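Local structure of imelysin-like protein (Psychrobacter arcticus, 3PF0) at residues Tyr67-Ala70 with Ala71-Ser74; His78-Ala81 with Gln82-Gln86; Pro151-Thr154 with Ala155-Ala159. The protein is of unknown function but belongs to the imelysin-like, peptidase M75 family and has been classed as a putative metalloendopeptidase. One frame throughout, in Å; residues are numbered along the deposited sequence. Where two conformers were deposited one is given.

Interaction 1 of 3, residues Tyr67-Ala70 with Ala71-Ser74; sequences YADA and AKQS
Asp69 OD1 accepts two hydrogen bonds, from the amide of Gln73 one helical turn on and from a water. Gln73 NE2 donates to OD1 at 3.0 Å in a nearly straight bond, leaving in the plane of its own amide but meeting the oxygen on its syn side, 34° out of the carboxylate plane; the two flat groups are turned 67° against each other. Asp69 places its carboxylate here with CG anti to the backbone N (chi1 -171°). Gln73 CG, beside its own backbone N, lies 3.3 Å from Asp69 O, and the bend at chi2 turns the amide toward the acid. The water donates to OD1 at 2.9 Å and accepts a weak bond from Lys72 NZ, so the extended lysine reaches the carboxylate through solvent; NZ itself stays 4.8 Å from OD1. The i to i+4 pairing rides on regular alpha-helical bonds of helix 48-84, among them Gln73 N to Asp69 O, 3.0 Å. Asp69 and Gln73 face helix 92-112, touching Ala108, Val104 and Leu105. On the side toward helix 183-214, Ser74 OG bonds to Ser193 O and the Tyr67 ring meets that of Trp207.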
# COMPACT_ATOMS: atom_id res chain seq x y z
N TYR A 67 0.99 0.71 9.84
CA TYR A 67 1.61 2.03 9.83
C TYR A 67 2.90 2.02 10.65
O TYR A 67 3.89 2.62 10.22
CB TYR A 67 0.64 3.11 10.35
CG TYR A 67 -0.45 3.48 9.35
CD1 TYR A 67 -0.12 3.90 8.06
CD2 TYR A 67 -1.79 3.49 9.72
CE1 TYR A 67 -1.12 4.23 7.14
CE2 TYR A 67 -2.79 3.83 8.81
CZ TYR A 67 -2.45 4.21 7.52
OH TYR A 67 -3.43 4.59 6.64
N ALA A 68 2.92 1.31 11.79
CA ALA A 68 4.10 1.19 12.65
C ALA A 68 5.25 0.50 11.90
O ALA A 68 6.39 0.96 11.98
CB ALA A 68 3.77 0.42 13.93
N ASP A 69 4.93 -0.55 11.12
CA ASP A 69 5.90 -1.28 10.32
C ASP A 69 6.46 -0.41 9.20
O ASP A 69 7.67 -0.39 9.03
CB ASP A 69 5.32 -2.58 9.74
CG ASP A 69 6.38 -3.43 9.09
OD1 ASP A 69 7.46 -3.63 9.71
OD2 ASP A 69 6.16 -3.90 7.95
N ALA A 70 5.60 0.34 8.47
CA ALA A 70 6.07 1.24 7.42
C ALA A 70 7.04 2.31 8.02
O ALA A 70 8.07 2.61 7.40
CB ALA A 70 4.90 1.91 6.71
N ALA A 71 6.72 2.84 9.22
CA ALA A 71 7.56 3.83 9.91
C ALA A 71 8.92 3.21 10.32
O ALA A 71 9.96 3.84 10.12
CB ALA A 71 6.84 4.37 11.14
N LYS A 72 8.90 1.97 10.83
CA LYS A 72 10.07 1.19 11.24
C LYS A 72 11.02 0.96 10.04
O LYS A 72 12.23 1.20 10.14
CB LYS A 72 9.58 -0.15 11.83
CG LYS A 72 10.63 -1.18 12.24
CD LYS A 72 9.91 -2.46 12.68
CE LYS A 72 10.82 -3.64 12.89
NZ LYS A 72 10.10 -4.77 13.55
N GLN A 73 10.46 0.56 8.89
CA GLN A 73 11.21 0.30 7.66
C GLN A 73 11.82 1.57 7.07
O GLN A 73 12.91 1.50 6.50
CB GLN A 73 10.33 -0.42 6.62
CG GLN A 73 9.83 -1.81 7.03
CD GLN A 73 10.81 -2.67 7.80
OE1 GLN A 73 12.03 -2.70 7.55
NE2 GLN A 73 10.29 -3.42 8.75
N SER A 74 11.12 2.73 7.22
CA SER A 74 11.60 4.03 6.76
C SER A 74 12.77 4.46 7.64
O SER A 74 13.75 5.00 7.14
CB SER A 74 10.48 5.06 6.79
OG SER A 74 10.84 6.22 6.06
O HOH W 1 8.66 -6.11 10.75

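Interaction 2 of 3, residues His78-Ala81 with Gln82-Gln86; sequences HDLA and QKHCQ
The His84 ring lays one face over Leu80 O, with CG and CD2 both 3.5 Å from that oxygen, while the same carbonyl accepts the backbone N of His84 in an almost straight bond (172°). Near the His78 ring, the Gln82 amide approaches obliquely, its plane 80° from the ring's; Gln82 NE2 lies 3.4 Å from His78 NE2 at an angle too poor for a hydrogen bond. The other ring nitrogen, His78 ND1, is bonded to Met190 O, which probably holds the imidazole's rotation. On the exposed side Asp79 and Lys83 form an i to i+4 salt bridge, Lys83 NZ to Asp79 OD2 2.8 Å, reaching the oxygen on its syn side and 19° out of the carboxylate plane. The lysine chain runs along Asp79 O, CG at 3.4 Å, and a bend at chi4 brings the ammonium to the acid. Cys85 N donates to Ala81 O, toward the C-terminal end of helix 48-84, and Cys85 SG lies 3.3 Å from the same oxygen. Its disulfide to Cys186 ties this end of the helix to the start of helix 183-214, where Ala81 packs on Val189 and Met190. Helix 92-112 flanks the turn as well, with Leu98 against Leu80 and Ala81, and Glu94 beside His84.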
# COMPACT_ATOMS: atom_id res chain seq x y z
N HIS A 78 16.60 5.11 6.51
CA HIS A 78 17.29 6.34 6.88
C HIS A 78 18.62 6.02 7.59
O HIS A 78 19.66 6.58 7.23
CB HIS A 78 16.42 7.27 7.76
CG HIS A 78 17.19 8.46 8.23
ND1 HIS A 78 17.34 9.59 7.42
CD2 HIS A 78 17.98 8.61 9.32
CE1 HIS A 78 18.16 10.40 8.07
NE2 HIS A 78 18.57 9.86 9.22
N ASP A 79 18.58 5.16 8.61
CA ASP A 79 19.75 4.84 9.41
C ASP A 79 20.85 4.18 8.57
O ASP A 79 22.03 4.53 8.75
CB ASP A 79 19.38 3.97 10.61
CG ASP A 79 20.46 4.00 11.67
OD1 ASP A 79 20.56 5.01 12.38
OD2 ASP A 79 21.27 3.06 11.71
N LEU A 80 20.48 3.27 7.63
CA LEU A 80 21.45 2.62 6.75
C LEU A 80 22.09 3.63 5.82
O LEU A 80 23.32 3.61 5.66
CB LEU A 80 20.82 1.47 5.94
CG LEU A 80 20.65 0.17 6.71
CD1 LEU A 80 19.95 -0.86 5.86
CD2 LEU A 80 22.00 -0.37 7.21
N ALA A 81 21.28 4.56 5.23
CA ALA A 81 21.75 5.64 4.36
C ALA A 81 22.68 6.58 5.14
O ALA A 81 23.75 6.92 4.65
CB ALA A 81 20.57 6.41 3.78
N GLN A 82 22.30 6.95 6.37
CA GLN A 82 23.13 7.82 7.22
C GLN A 82 24.51 7.15 7.48
O GLN A 82 25.53 7.84 7.47
CB GLN A 82 22.40 8.11 8.55
CG GLN A 82 23.20 8.93 9.56
CD GLN A 82 22.38 9.25 10.78
OE1 GLN A 82 22.43 8.53 11.79
NE2 GLN A 82 21.61 10.33 10.72
N LYS A 83 24.52 5.84 7.70
CA LYS A 83 25.76 5.09 7.94
C LYS A 83 26.64 5.02 6.67
O LYS A 83 27.80 5.43 6.72
CB LYS A 83 25.45 3.68 8.46
CG LYS A 83 25.13 3.65 9.94
CD LYS A 83 24.62 2.28 10.39
CE LYS A 83 24.64 2.16 11.90
NZ LYS A 83 23.88 3.26 12.57
N HIS A 84 26.07 4.54 5.55
CA HIS A 84 26.84 4.36 4.31
C HIS A 84 27.28 5.68 3.65
O HIS A 84 28.36 5.72 3.08
CB HIS A 84 26.08 3.49 3.30
CG HIS A 84 25.81 2.08 3.77
ND1 HIS A 84 26.69 1.42 4.63
CD2 HIS A 84 24.78 1.26 3.49
CE1 HIS A 84 26.16 0.23 4.84
NE2 HIS A 84 25.01 0.08 4.17
N CYS A 85 26.48 6.75 3.78
CA CYS A 85 26.80 8.03 3.14
C CYS A 85 27.98 8.78 3.79
O CYS A 85 28.52 9.70 3.16
CB CYS A 85 25.56 8.90 3.01
SG CYS A 85 24.41 8.29 1.74
N GLN A 86 28.48 8.30 4.94
CA GLN A 86 29.70 8.81 5.57
C GLN A 86 30.94 8.45 4.71
O GLN A 86 31.96 9.14 4.78
CB GLN A 86 29.83 8.26 6.99
CG GLN A 86 28.98 9.03 7.99
CD GLN A 86 29.16 8.50 9.39
OE1 GLN A 86 28.29 7.79 9.92
NE2 GLN A 86 30.27 8.85 10.03

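Interaction 3 of 3, residues Pro151-Thr154 with Ala155-Ala159; sequences PALT and AEQLA
Ala152 only skirts the contact, its O 3.9 Å from Gln157 OE1. Leu153 swings CG to the side opposite its backbone N (chi1 -171°), and chi2 then sends its methyls to two partners: CD1 comes to 3.7 Å from Gln157 OE1, and CD2 meets Leu158 CD2 at 3.9 Å, the two leucine side chains crossing at about a right angle. Thr154 precedes a helix-like turn. Thr154 N donates to Gln157 OE1 (3.2 Å, 151°), and Gln157 N is shared weakly between Thr154 OG1 and Thr154 O, each at 3.3 Å; the bonds through OE1 and OG1 form a reciprocal pair like that of a capping box, with glutamine in place of the usual glutamate. Chi1 of 67° sets OG1 between backbone N and carbonyl carbon, facing that amide. Replacing Leu153 by an alanine would probably leave Leu158 CD2 without this apolar partner and open a gap beside Leu146. Leu153 and Leu158 are both buried against Leu146 of helix 138-149 and Ser191 of helix 183-214, and Tyr188 also touches Leu153. Ala155 meets Ser194, so the turn packs against helix 183-214, in the loop leading to helix 167-176.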
# COMPACT_ATOMS: atom_id res chain seq x y z
N PRO A 151 22.14 20.48 -3.22
CA PRO A 151 23.09 19.39 -2.91
C PRO A 151 23.18 19.11 -1.41
O PRO A 151 23.65 18.03 -1.02
CB PRO A 151 24.42 19.91 -3.46
CG PRO A 151 24.10 21.18 -4.22
CD PRO A 151 22.85 21.71 -3.63
N ALA A 152 22.75 20.06 -0.57
CA ALA A 152 22.73 19.98 0.89
C ALA A 152 21.27 20.05 1.39
O ALA A 152 20.93 20.82 2.30
CB ALA A 152 23.57 21.11 1.49
N LEU A 153 20.41 19.25 0.76
CA LEU A 153 18.99 19.17 1.08
C LEU A 153 18.77 18.61 2.49
O LEU A 153 19.49 17.71 2.93
CB LEU A 153 18.31 18.26 0.04
CG LEU A 153 16.77 18.19 0.02
CD1 LEU A 153 16.13 19.54 -0.29
CD2 LEU A 153 16.31 17.16 -0.98
N THR A 154 17.80 19.18 3.21
CA THR A 154 17.43 18.70 4.54
C THR A 154 16.04 18.08 4.44
O THR A 154 15.28 18.43 3.53
CB THR A 154 17.48 19.81 5.60
OG1 THR A 154 16.46 20.75 5.32
CG2 THR A 154 18.84 20.49 5.69
N ALA A 155 15.69 17.20 5.40
CA ALA A 155 14.37 16.57 5.50
C ALA A 155 13.25 17.60 5.60
O ALA A 155 12.22 17.45 4.95
CB ALA A 155 14.34 15.67 6.71
N GLU A 156 13.46 18.67 6.40
CA GLU A 156 12.47 19.72 6.66
C GLU A 156 12.19 20.55 5.41
O GLU A 156 11.06 20.99 5.21
CB GLU A 156 12.92 20.63 7.82
CG GLU A 156 13.16 19.90 9.14
CD GLU A 156 14.44 19.10 9.27
OE1 GLU A 156 15.39 19.35 8.50
OE2 GLU A 156 14.48 18.19 10.13
N GLN A 157 13.20 20.73 4.56
CA GLN A 157 13.08 21.49 3.31
C GLN A 157 12.12 20.84 2.32
O GLN A 157 11.48 21.56 1.56
CB GLN A 157 14.45 21.66 2.66
CG GLN A 157 15.23 22.84 3.23
CD GLN A 157 16.54 23.04 2.50
OE1 GLN A 157 17.23 22.09 2.13
NE2 GLN A 157 16.89 24.29 2.28
N LEU A 158 12.00 19.51 2.34
CA LEU A 158 11.11 18.74 1.45
C LEU A 158 9.62 19.01 1.69
O LEU A 158 8.83 18.84 0.75
CB LEU A 158 11.38 17.25 1.61
CG LEU A 158 12.64 16.75 0.92
CD1 LEU A 158 12.96 15.37 1.38
CD2 LEU A 158 12.49 16.76 -0.60
N ALA A 159 9.24 19.48 2.92
CA ALA A 159 7.87 19.84 3.29
C ALA A 159 7.31 20.93 2.38
O ALA A 159 6.09 20.95 2.14
CB ALA A 159 7.83 20.31 4.74

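Overall arrangement
Interactions 1 and 2 lie in series on helix 48-84, their centres about 17 Å apart and adjoining along the chain without any other touch. The first is partly buried, its centre about 12 Å from the centre of the chain, against about 25 Å for interaction 2, at the surface toward the helix's C-terminal end. Interaction 3, in the loop between helices 138-149 and 167-176, is centred about 16 Å from interaction 2 and 21 Å from interaction 1, nearest atoms about 7 and 10 Å away, so it touches neither. All share helix 183-214: Ser193 O accepts a hydrogen bond from Ser74, His78 touches Ser193, and Ser194 meets His78 and Ala155. Helix 92-112 also borders interactions 1 and 2.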